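PDB 4ZM4: aminotransferase from Streptomyces pactum, which is a class-III aminotransferase-like protein of the pyridoxal-phosphate-dependent clan, modelled as a two-chain assembly. Local coordinates for residues 62-73 / 420-428; 279-287 / 314-325. The protein carries 1 engineered substitution. All coordinates share one frame; numbering follows the deposited sequence.

Contact 1: 62-73 / 420-428; sequences DLNMGYGPHLFG and PWFLSTAHT. With P3B ((3E,4R,5R)-4,5-dihydroxy-3-{[(Z)-{3-hydroxy-2-methyl-5-[(phosphonooxy)methyl]pyridin-4(1H)-ylidene}methyl]imino}cyclohex-1-ene-1-carboxylic acid), chain H.
Leu63 lies alongside Trp421, both side chains pointing the same way. Its CB sits 4.2 Å from Trp421 CG, at the root of the indole. CG lies anti to the carbonyl carbon (chi1 -59°), and chi2 near 180° then directs one methyl to the indole and the other to His427. CD1 comes to rest over the six-membered ring, 3.5 Å from its centroid and 5° off the ring normal, a CH-pi contact. CD2 lies 3.8 Å from His427 NE2. The carbonyl of Leu63 accepts from Phe422 N over 2.9 Å.

His427 spends its two ring nitrogens on different segments. NE2 donates to Asp62 O (2.8 Å), which lies in the plane of the imidazole, while ND1 is paired with Ser424 OG, either of which could be the donor. Met65 CG reaches the edge of the same ring. Thr425 N donates to Leu71 O.

At the other end Phe422 turns one face to the backbone of Tyr67 and Gly68, with Gly68 CA 3.9 Å from the Phe422 ring centroid. Two waters each bridge Asn64 OD1 and Pro420 O. Asn64 ND2 stands over the centre of the Tyr67 ring, whose opposite face meets the ligand P3B; Tyr67 CD1 is 3.2 Å from P3B OAF. Asp62 OD1 gathers the backbone N of Asn64 and of Met65, an Asx turn and motif that starts the loop after strand 59-62; OD2 is hydrogen-bonded to Tyr74 OH. The short strand 421-422 thus backs a loop that supplies an aromatic wall of the P3B pocket in this class-III aminotransferase fold.

Contact 2: 279-287 / 314-325; sequences RVMGGGFPV and NHAALRAVVAML. Engineered in segment 279-287: Arg279 (natural residue Lys). With P3B ((3E,4R,5R)-4,5-dihydroxy-3-{[(Z)-{3-hydroxy-2-methyl-5-[(phosphonooxy)methyl]pyridin-4(1H)-ylidene}methyl]imino}cyclohex-1-ene-1-carboxylic acid), chain H.
Phe285 lays its ring against the first turn of helix 315-329, one face turned to the backbone at Ala316 and Ala317. With CG anti to the backbone N (chi1 -167°), the ring extends along the helix start: CB touches Ala320 CB, CE1 packs on Ala317 CB at 3.4 Å, and CZ reaches Ala316 CB at 3.6 Å. Pro286 CD covers the opposite face. Beyond the ring, Asn314 is the N-cap of the helix, its OD1 accepting from Ala317 N at 2.9 Å from above the carbonyl plane, while its ND2 is bonded to Tyr311 O.

Val287 comes in beside Phe285. Its CG2 divides its contacts between Ala317 CB and Val321 CG2, the two valines crossing at a slant. Met281 crosses Val321 similarly, its CG 4.0 Å from Val321 CG1 and 4.1 Å from Leu325 CD1. Between these side chains the backbones close in: Val321 CA points its hydrogen almost straight at Met281 O (3.5 Å, angle at H 175°). Gly282 CA lies 4.7 Å from Val321 CA, and Val287 CG1 takes up the place of a Gly282 CB.

Met324 and Val280 meet at about a right angle. Met324 CG, anti to the backbone N, lies by Val280 O, and the bend at chi2 (61°) then takes CE to 3.9 Å from Val280 CG1.

Gly282 to Phe285 form a type I' beta turn, and Phe285 also meets Phe285 of the second subunit, so this packing continues into the dimer interface. At the other end of the loop the engineered Arg279 (natural residue Lys) lies at P3B. The contact therefore joins a glycine-rich loop of the ligand pocket to an N-capped helix at the subunit boundary.

From the N terminus, the chain leaves strand 59-62 into loop 62-73 and does not meet its partner, 420-428, until 346 residues later. Contact 1 thus closes a very long loop that joins strand 59-62 of the four-stranded sheet to strand 421-422 of the three-stranded one. Within that span, contact 2 closes a much shorter loop of 26 residues, which includes strand 288-292 of the seven-stranded sheet and returns on helix 315-329. The loops nest without crossing. The centres are about 17 Å apart, yet Tyr67 O and Arg279 NH1 probably share a hydrogen bond, and Pro69 packs on Gly284. Both contacts touch P3B and the second subunit.

Contact 1: 62-73 / 420-428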
loop_
_atom_site.group_PDB
_atom_site.type_symbol
_atom_site.label_atom_id
_atom_site.label_comp_id
_atom_site.label_asym_id
_atom_site.label_seq_id
_atom_site.Cartn_x
_atom_site.Cartn_y
_atom_site.Cartn_z
ATOM N N ASP B 62 5.816 23.689 -9.238
ATOM C CA ASP B 62 5.266 22.376 -9.542
ATOM C C ASP B 62 3.789 22.464 -9.847
ATOM O O ASP B 62 3.010 22.912 -9.000
ATOM C CB ASP B 62 5.503 21.462 -8.346
ATOM C CG ASP B 62 5.412 19.957 -8.698
ATOM O OD1 ASP B 62 4.882 19.627 -9.755
ATOM O OD2 ASP B 62 5.882 19.134 -7.904
ATOM N N LEU B 63 3.384 22.079 -11.067
ATOM C CA LEU B 63 1.957 22.032 -11.421
ATOM C C LEU B 63 1.394 20.613 -11.260
ATOM O O LEU B 63 0.180 20.415 -11.307
ATOM C CB LEU B 63 1.732 22.524 -12.846
ATOM C CG LEU B 63 2.185 23.943 -13.138
ATOM C CD1 LEU B 63 1.901 24.266 -14.578
ATOM C CD2 LEU B 63 1.527 24.967 -12.219
ATOM N N ASN B 64 2.285 19.643 -11.055
ATOM C CA ASN B 64 1.908 18.244 -10.871
ATOM C C ASN B 64 1.605 17.903 -9.401
ATOM O O ASN B 64 0.712 17.135 -9.121
ATOM C CB ASN B 64 3.053 17.372 -11.383
ATOM C CG ASN B 64 2.697 15.907 -11.431
ATOM O OD1 ASN B 64 1.794 15.497 -12.158
ATOM N ND2 ASN B 64 3.428 15.094 -10.664
ATOM N N MET B 65 2.399 18.441 -8.483
ATOM C CA MET B 65 2.147 18.324 -7.048
ATOM C C MET B 65 2.022 16.910 -6.489
ATOM O O MET B 65 1.214 16.655 -5.563
ATOM C CB MET B 65 0.898 19.151 -6.679
ATOM C CG MET B 65 1.061 20.645 -6.947
ATOM S SD MET B 65 2.411 21.456 -6.062
ATOM C CE MET B 65 1.991 21.122 -4.352
ATOM N N GLY B 66 2.820 15.988 -7.019
ATOM C CA GLY B 66 2.840 14.634 -6.478
ATOM C C GLY B 66 1.573 13.875 -6.679
ATOM O O GLY B 66 1.220 12.988 -5.897
ATOM N N TYR B 67 0.874 14.227 -7.726
ATOM C CA TYR B 67 -0.239 13.438 -8.242
ATOM C C TYR B 67 -1.546 13.432 -7.394
ATOM O O TYR B 67 -2.291 12.443 -7.418
ATOM C CB TYR B 67 0.245 12.014 -8.577
ATOM C CG TYR B 67 1.369 11.953 -9.586
ATOM C CD1 TYR B 67 1.119 11.927 -10.951
ATOM C CD2 TYR B 67 2.679 11.890 -9.179
ATOM C CE1 TYR B 67 2.152 11.824 -11.879
ATOM C CE2 TYR B 67 3.716 11.779 -10.101
ATOM C CZ TYR B 67 3.459 11.756 -11.448
ATOM O OH TYR B 67 4.508 11.682 -12.357
ATOM N N GLY B 68 -1.861 14.544 -6.726
ATOM C CA GLY B 68 -3.211 14.759 -6.169
ATOM C C GLY B 68 -3.442 15.011 -4.676
ATOM O O GLY B 68 -4.477 15.562 -4.315
ATOM N N PRO B 69 -2.526 14.582 -3.800
ATOM C CA PRO B 69 -2.800 14.692 -2.344
ATOM C C PRO B 69 -2.750 16.094 -1.743
ATOM O O PRO B 69 -3.387 16.324 -0.723
ATOM C CB PRO B 69 -1.694 13.854 -1.681
ATOM C CG PRO B 69 -0.949 13.200 -2.775
ATOM C CD PRO B 69 -1.236 13.933 -4.062
ATOM N N HIS B 70 -2.051 17.022 -2.392
ATOM C CA HIS B 70 -1.660 18.277 -1.767
ATOM C C HIS B 70 -2.564 19.412 -2.156
ATOM O O HIS B 70 -2.239 20.250 -2.994
ATOM C CB HIS B 70 -0.199 18.553 -2.105
ATOM C CG HIS B 70 0.714 17.456 -1.659
ATOM N ND1 HIS B 70 1.328 16.580 -2.544
ATOM C CD2 HIS B 70 1.071 17.055 -0.423
ATOM C CE1 HIS B 70 2.022 15.688 -1.864
ATOM N NE2 HIS B 70 1.895 15.957 -0.580
ATOM N N LEU B 71 -3.699 19.464 -1.499
ATOM C CA LEU B 71 -4.693 20.493 -1.727
ATOM C C LEU B 71 -4.201 21.865 -1.247
ATOM O O LEU B 71 -4.570 22.915 -1.811
ATOM C CB LEU B 71 -5.963 20.102 -1.012
ATOM C CG LEU B 71 -7.260 20.686 -1.507
ATOM C CD1 LEU B 71 -7.585 20.184 -2.893
ATOM C CD2 LEU B 71 -8.389 20.317 -0.546
ATOM N N PHE B 72 -3.371 21.853 -0.219
ATOM C CA PHE B 72 -2.823 23.066 0.376
ATOM C C PHE B 72 -1.328 23.247 0.092
ATOM O O PHE B 72 -0.670 24.066 0.718
ATOM C CB PHE B 72 -3.037 23.022 1.899
ATOM C CG PHE B 72 -4.474 22.832 2.308
ATOM C CD1 PHE B 72 -5.403 23.868 2.137
ATOM C CD2 PHE B 72 -4.913 21.625 2.859
ATOM C CE1 PHE B 72 -6.725 23.701 2.513
ATOM C CE2 PHE B 72 -6.243 21.464 3.233
ATOM C CZ PHE B 72 -7.150 22.496 3.062
ATOM N N GLY B 73 -0.765 22.450 -0.799
ATOM C CA GLY B 73 0.668 22.539 -1.092
ATOM C C GLY B 73 1.509 21.642 -0.248
ATOM O O GLY B 73 1.025 20.943 0.632
ATOM N N PRO B 420 -2.980 14.967 -15.802
ATOM C CA PRO B 420 -3.485 16.248 -15.336
ATOM C C PRO B 420 -2.497 17.071 -14.477
ATOM O O PRO B 420 -1.510 16.532 -13.967
ATOM C CB PRO B 420 -4.721 15.845 -14.525
ATOM C CG PRO B 420 -4.416 14.478 -14.021
ATOM C CD PRO B 420 -3.590 13.824 -15.085
ATOM N N TRP B 421 -2.752 18.381 -14.399
ATOM C CA TRP B 421 -2.196 19.285 -13.378
ATOM C C TRP B 421 -3.084 19.225 -12.132
ATOM O O TRP B 421 -4.329 19.140 -12.235
ATOM C CB TRP B 421 -2.258 20.743 -13.883
ATOM C CG TRP B 421 -1.463 21.071 -15.129
ATOM C CD1 TRP B 421 -0.796 20.208 -15.940
ATOM C CD2 TRP B 421 -1.305 22.370 -15.716
ATOM N NE1 TRP B 421 -0.227 20.889 -16.981
ATOM C CE2 TRP B 421 -0.511 22.220 -16.854
ATOM C CE3 TRP B 421 -1.755 23.653 -15.374
ATOM C CZ2 TRP B 421 -0.160 23.307 -17.664
ATOM C CZ3 TRP B 421 -1.418 24.711 -16.173
ATOM C CH2 TRP B 421 -0.616 24.545 -17.292
ATOM N N PHE B 422 -2.475 19.347 -10.966
ATOM C CA PHE B 422 -3.186 19.329 -9.679
ATOM C C PHE B 422 -2.917 20.605 -8.882
ATOM O O PHE B 422 -2.007 20.657 -8.044
ATOM C CB PHE B 422 -2.724 18.128 -8.856
ATOM C CG PHE B 422 -3.134 16.811 -9.437
ATOM C CD1 PHE B 422 -2.298 16.125 -10.278
ATOM C CD2 PHE B 422 -4.367 16.248 -9.125
ATOM C CE1 PHE B 422 -2.657 14.886 -10.763
ATOM C CE2 PHE B 422 -4.723 15.024 -9.637
ATOM C CZ PHE B 422 -3.873 14.341 -10.458
ATOM N N LEU B 423 -3.721 21.644 -9.112
ATOM C CA LEU B 423 -3.484 22.948 -8.429
ATOM C C LEU B 423 -3.825 22.884 -6.928
ATOM O O LEU B 423 -4.511 21.970 -6.471
ATOM C CB LEU B 423 -4.232 24.084 -9.125
ATOM C CG LEU B 423 -4.108 24.149 -10.653
ATOM C CD1 LEU B 423 -4.850 25.356 -11.187
ATOM C CD2 LEU B 423 -2.659 24.192 -11.115
ATOM N N SER B 424 -3.330 23.864 -6.193
ATOM C CA SER B 424 -3.401 23.895 -4.742
ATOM C C SER B 424 -3.576 25.326 -4.295
ATOM O O SER B 424 -3.483 26.248 -5.105
ATOM C CB SER B 424 -2.121 23.350 -4.136
ATOM O OG SER B 424 -1.105 24.338 -4.143
ATOM N N THR B 425 -3.842 25.526 -3.010
ATOM C CA THR B 425 -4.049 26.888 -2.493
ATOM C C THR B 425 -2.748 27.639 -2.506
ATOM O O THR B 425 -2.744 28.871 -2.391
ATOM C CB THR B 425 -4.617 26.878 -1.066
ATOM O OG1 THR B 425 -3.747 26.132 -0.229
ATOM C CG2 THR B 425 -5.999 26.230 -1.043
ATOM N N ALA B 426 -1.634 26.926 -2.672
ATOM C CA ALA B 426 -0.321 27.583 -2.791
ATOM C C ALA B 426 -0.066 28.146 -4.182
ATOM O O ALA B 426 0.895 28.905 -4.379
ATOM C CB ALA B 426 0.797 26.631 -2.419
ATOM N N HIS B 427 -0.902 27.783 -5.147
ATOM C CA HIS B 427 -0.827 28.380 -6.484
ATOM C C HIS B 427 -1.632 29.697 -6.499
ATOM O O HIS B 427 -2.744 29.750 -6.988
ATOM C CB HIS B 427 -1.342 27.428 -7.535
ATOM C CG HIS B 427 -0.447 26.248 -7.755
ATOM N ND1 HIS B 427 -0.540 25.094 -7.011
ATOM C CD2 HIS B 427 0.550 26.040 -8.645
ATOM C CE1 HIS B 427 0.365 24.228 -7.431
ATOM N NE2 HIS B 427 1.046 24.782 -8.409
ATOM N N THR B 428 -1.036 30.733 -5.905
ATOM C CA THR B 428 -1.647 32.072 -5.760
ATOM C C THR B 428 -1.651 32.754 -7.117
ATOM O O THR B 428 -1.112 32.216 -8.081
ATOM C CB THR B 428 -0.812 32.947 -4.812
ATOM O OG1 THR B 428 0.482 33.119 -5.375
ATOM C CG2 THR B 428 -0.656 32.309 -3.436
HETATM O OAH P3B H . -2.085 2.527 -5.943
HETATM P PBA P3B H . -2.240 4.094 -5.754
HETATM O OAI P3B H . -1.158 4.662 -6.622
HETATM O OAC P3B H . -2.063 4.558 -4.317
HETATM O OAQ P3B H . -3.755 4.360 -6.410
HETATM C CAM P3B H . -4.229 3.671 -7.612
HETATM C CAV P3B H . -5.163 4.490 -8.195
HETATM C CAL P3B H . -6.498 4.158 -8.014
HETATM N NAP P3B H . -7.464 4.996 -8.554
HETATM C CAU P3B H . -7.117 6.138 -9.239
HETATM C CAA P3B H . -8.074 6.944 -9.797
HETATM C CAW P3B H . -5.843 6.434 -9.442
HETATM O OAE P3B H . -5.569 7.568 -10.126
HETATM C CAX P3B H . -4.805 5.665 -8.913
HETATM C CAJ P3B H . -3.431 6.015 -9.159
HETATM N NAO P3B H . -3.085 7.011 -10.043
HETATM C CAT P3B H . -1.782 7.277 -10.377
HETATM C CAK P3B H . -0.654 6.484 -10.024
HETATM C CAS P3B H . 0.646 6.739 -10.448
HETATM C CAR P3B H . 1.739 5.960 -10.024
HETATM O OAD P3B H . 2.911 6.247 -10.314
HETATM O OAB P3B H . 1.601 4.924 -9.421
HETATM C CAN P3B H . 0.969 7.895 -11.043
HETATM C CAY P3B H . -0.139 8.911 -11.363
HETATM O OAF P3B H . 0.242 9.381 -12.671
HETATM C CAZ P3B H . -1.625 8.371 -11.297
HETATM O OAG P3B H . -2.691 9.381 -11.164
HETATM O O HOH W 1 -0.052 13.944 -13.425
HETATM O O HOH W 2 1.394 17.447 -14.372
HETATM O O HOH W 3 -2.568 19.675 -5.616
#

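Contact 2: 279-287 / 314-325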
loop_
_atom_site.group_PDB
_atom_site.type_symbol
_atom_site.label_atom_id
_atom_site.label_comp_id
_atom_site.label_asym_id
_atom_site.label_seq_id
_atom_site.Cartn_x
_atom_site.Cartn_y
_atom_site.Cartn_z
ATOM N N ARG B 279 -5.317 9.978 -1.331
ATOM C CA ARG B 279 -4.780 11.259 -1.847
ATOM C C ARG B 279 -5.025 12.447 -0.941
ATOM O O ARG B 279 -4.272 12.640 -0.004
ATOM C CB ARG B 279 -5.284 11.558 -3.255
ATOM C CG ARG B 279 -4.988 10.470 -4.240
ATOM C CD ARG B 279 -3.561 10.446 -4.727
ATOM N NE ARG B 279 -3.311 9.098 -5.212
ATOM C CZ ARG B 279 -3.237 8.706 -6.482
ATOM N NH1 ARG B 279 -3.358 9.546 -7.516
ATOM N NH2 ARG B 279 -3.019 7.416 -6.704
ATOM N N VAL B 280 -6.049 13.254 -1.227
ATOM C CA VAL B 280 -6.310 14.458 -0.446
ATOM C C VAL B 280 -6.616 14.031 0.993
ATOM O O VAL B 280 -6.249 14.722 1.956
ATOM C CB VAL B 280 -7.476 15.303 -1.023
ATOM C CG1 VAL B 280 -7.841 16.438 -0.081
ATOM C CG2 VAL B 280 -7.103 15.857 -2.382
ATOM N N MET B 281 -7.263 12.879 1.136
ATOM C CA MET B 281 -7.696 12.384 2.451
ATOM C C MET B 281 -6.568 12.366 3.462
ATOM O O MET B 281 -6.758 12.783 4.569
ATOM C CB MET B 281 -8.291 10.969 2.314
ATOM C CG MET B 281 -9.049 10.486 3.546
ATOM S SD MET B 281 -9.779 8.877 3.220
ATOM C CE MET B 281 -8.311 7.828 3.347
ATOM N N GLY B 282 -5.403 11.866 3.070
ATOM C CA GLY B 282 -4.266 11.765 3.949
ATOM C C GLY B 282 -3.173 12.793 3.733
ATOM O O GLY B 282 -2.113 12.679 4.334
ATOM N N GLY B 283 -3.405 13.785 2.872
ATOM C CA GLY B 283 -2.447 14.866 2.612
ATOM C C GLY B 283 -1.056 14.449 2.179
ATOM O O GLY B 283 -0.060 15.135 2.468
ATOM N N GLY B 284 -0.978 13.332 1.480
ATOM C CA GLY B 284 0.319 12.769 1.073
ATOM C C GLY B 284 0.841 11.613 1.895
ATOM O O GLY B 284 1.807 10.987 1.489
ATOM N N PHE B 285 0.249 11.336 3.058
ATOM C CA PHE B 285 0.637 10.157 3.815
ATOM C C PHE B 285 0.081 8.928 3.089
ATOM O O PHE B 285 -1.065 8.972 2.598
ATOM C CB PHE B 285 0.094 10.211 5.258
ATOM C CG PHE B 285 0.712 9.198 6.189
ATOM C CD1 PHE B 285 0.251 7.873 6.221
ATOM C CD2 PHE B 285 1.750 9.545 7.026
ATOM C CE1 PHE B 285 0.813 6.940 7.079
ATOM C CE2 PHE B 285 2.329 8.619 7.897
ATOM C CZ PHE B 285 1.848 7.312 7.921
ATOM N N PRO B 286 0.835 7.825 3.050
ATOM C CA PRO B 286 0.240 6.678 2.348
ATOM C C PRO B 286 -0.958 6.062 3.081
ATOM O O PRO B 286 -0.791 5.387 4.112
ATOM C CB PRO B 286 1.398 5.695 2.221
ATOM C CG PRO B 286 2.579 6.393 2.779
ATOM C CD PRO B 286 2.112 7.490 3.652
ATOM N N VAL B 287 -2.154 6.369 2.586
ATOM C CA VAL B 287 -3.409 5.937 3.193
ATOM C C VAL B 287 -4.528 6.014 2.178
ATOM O O VAL B 287 -4.509 6.838 1.290
ATOM C CB VAL B 287 -3.771 6.773 4.444
ATOM C CG1 VAL B 287 -4.006 8.228 4.091
ATOM C CG2 VAL B 287 -4.994 6.205 5.165
ATOM N N ASN B 314 -3.175 2.397 10.338
ATOM C CA ASN B 314 -2.239 2.655 11.419
ATOM C C ASN B 314 -2.473 4.049 11.977
ATOM O O ASN B 314 -3.109 4.894 11.346
ATOM C CB ASN B 314 -0.766 2.461 10.952
ATOM C CG ASN B 314 -0.343 3.457 9.890
ATOM O OD1 ASN B 314 0.077 4.595 10.199
ATOM N ND2 ASN B 314 -0.409 3.042 8.628
ATOM N N HIS B 315 -1.918 4.314 13.153
ATOM C CA HIS B 315 -2.288 5.512 13.907
ATOM C C HIS B 315 -1.762 6.795 13.271
ATOM O O HIS B 315 -2.475 7.801 13.253
ATOM C CB HIS B 315 -1.832 5.416 15.365
ATOM C CG HIS B 315 -2.067 4.079 15.989
ATOM N ND1 HIS B 315 -3.195 3.343 15.750
ATOM C CD2 HIS B 315 -1.288 3.322 16.804
ATOM C CE1 HIS B 315 -3.111 2.184 16.391
ATOM N NE2 HIS B 315 -1.962 2.144 17.035
ATOM N N ALA B 316 -0.549 6.758 12.729
ATOM C CA ALA B 316 -0.039 7.894 11.953
ATOM C C ALA B 316 -0.919 8.211 10.753
ATOM O O ALA B 316 -1.333 9.362 10.579
ATOM C CB ALA B 316 1.382 7.651 11.485
ATOM N N ALA B 317 -1.250 7.201 9.955
ATOM C CA ALA B 317 -2.127 7.402 8.797
ATOM C C ALA B 317 -3.481 8.008 9.183
ATOM O O ALA B 317 -3.944 8.959 8.543
ATOM C CB ALA B 317 -2.368 6.085 8.052
ATOM N N LEU B 318 -4.109 7.480 10.218
ATOM C CA LEU B 318 -5.405 8.011 10.661
ATOM C C LEU B 318 -5.298 9.383 11.363
ATOM O O LEU B 318 -6.195 10.219 11.234
ATOM C CB LEU B 318 -6.159 6.986 11.514
ATOM C CG LEU B 318 -6.428 5.675 10.770
ATOM C CD1 LEU B 318 -7.483 4.850 11.507
ATOM C CD2 LEU B 318 -6.867 5.897 9.322
ATOM N N ARG B 319 -4.176 9.664 12.008
ATOM C CA ARG B 319 -3.923 11.037 12.464
ATOM C C ARG B 319 -3.891 12.004 11.270
ATOM O O ARG B 319 -4.432 13.121 11.325
ATOM C CB ARG B 319 -2.619 11.097 13.274
ATOM C CG ARG B 319 -2.405 12.400 14.036
ATOM C CD ARG B 319 -3.406 12.592 15.173
ATOM N NE ARG B 319 -3.217 13.885 15.806
ATOM C CZ ARG B 319 -2.360 14.131 16.784
ATOM N NH1 ARG B 319 -1.610 13.175 17.305
ATOM N NH2 ARG B 319 -2.249 15.350 17.254
ATOM N N ALA B 320 -3.237 11.591 10.179
ATOM C CA ALA B 320 -3.189 12.427 8.988
ATOM C C ALA B 320 -4.605 12.659 8.416
ATOM O O ALA B 320 -4.915 13.749 7.978
ATOM C CB ALA B 320 -2.270 11.811 7.936
ATOM N N VAL B 321 -5.445 11.624 8.415
ATOM C CA VAL B 321 -6.801 11.767 7.896
ATOM C C VAL B 321 -7.549 12.749 8.778
ATOM O O VAL B 321 -8.214 13.653 8.272
ATOM C CB VAL B 321 -7.560 10.415 7.812
ATOM C CG1 VAL B 321 -9.033 10.599 7.502
ATOM C CG2 VAL B 321 -6.940 9.508 6.752
ATOM N N VAL B 322 -7.423 12.595 10.088
ATOM C CA VAL B 322 -8.108 13.478 11.046
ATOM C C VAL B 322 -7.679 14.937 10.915
ATOM O O VAL B 322 -8.505 15.845 10.879
ATOM C CB VAL B 322 -7.891 12.978 12.490
ATOM C CG1 VAL B 322 -8.264 14.063 13.521
ATOM C CG2 VAL B 322 -8.688 11.692 12.723
ATOM N N ALA B 323 -6.381 15.160 10.830
ATOM C CA ALA B 323 -5.866 16.527 10.660
ATOM C C ALA B 323 -6.285 17.132 9.307
ATOM O O ALA B 323 -6.671 18.297 9.242
ATOM C CB ALA B 323 -4.346 16.551 10.800
ATOM N N MET B 324 -6.243 16.327 8.245
ATOM C CA MET B 324 -6.478 16.852 6.903
ATOM C C MET B 324 -7.940 17.102 6.707
ATOM O O MET B 324 -8.336 18.179 6.256
ATOM C CB MET B 324 -5.959 15.883 5.850
ATOM C CG MET B 324 -6.040 16.391 4.426
ATOM S SD MET B 324 -5.082 17.889 4.093
ATOM C CE MET B 324 -5.092 17.882 2.289
ATOM N N LEU B 325 -8.769 16.124 7.055
ATOM C CA LEU B 325 -10.209 16.299 6.876
ATOM C C LEU B 325 -10.766 17.304 7.908
ATOM O O LEU B 325 -11.706 18.032 7.600
ATOM C CB LEU B 325 -10.941 14.968 6.935
ATOM C CG LEU B 325 -10.642 13.934 5.845
ATOM C CD1 LEU B 325 -11.593 12.751 5.906
ATOM C CD2 LEU B 325 -10.696 14.564 4.466
HETATM O OAH P3B H . -2.085 2.527 -5.943
HETATM P PBA P3B H . -2.240 4.094 -5.754
HETATM O OAI P3B H . -1.158 4.662 -6.622
HETATM O OAC P3B H . -2.063 4.558 -4.317
HETATM O OAQ P3B H . -3.755 4.360 -6.410
HETATM C CAM P3B H . -4.229 3.671 -7.612
HETATM C CAV P3B H . -5.163 4.490 -8.195
HETATM C CAL P3B H . -6.498 4.158 -8.014
HETATM N NAP P3B H . -7.464 4.996 -8.554
HETATM C CAU P3B H . -7.117 6.138 -9.239
HETATM C CAA P3B H . -8.074 6.944 -9.797
HETATM C CAW P3B H . -5.843 6.434 -9.442
HETATM O OAE P3B H . -5.569 7.568 -10.126
HETATM C CAX P3B H . -4.805 5.665 -8.913
HETATM C CAJ P3B H . -3.431 6.015 -9.159
HETATM N NAO P3B H . -3.085 7.011 -10.043
HETATM C CAT P3B H . -1.782 7.277 -10.377
HETATM C CAK P3B H . -0.654 6.484 -10.024
HETATM C CAS P3B H . 0.646 6.739 -10.448
HETATM C CAR P3B H . 1.739 5.960 -10.024
HETATM O OAD P3B H . 2.911 6.247 -10.314
HETATM O OAB P3B H . 1.601 4.924 -9.421
HETATM C CAN P3B H . 0.969 7.895 -11.043
HETATM C CAY P3B H . -0.139 8.911 -11.363
HETATM O OAF P3B H . 0.242 9.381 -12.671
HETATM C CAZ P3B H . -1.625 8.371 -11.297
HETATM O OAG P3B H . -2.691 9.381 -11.164
#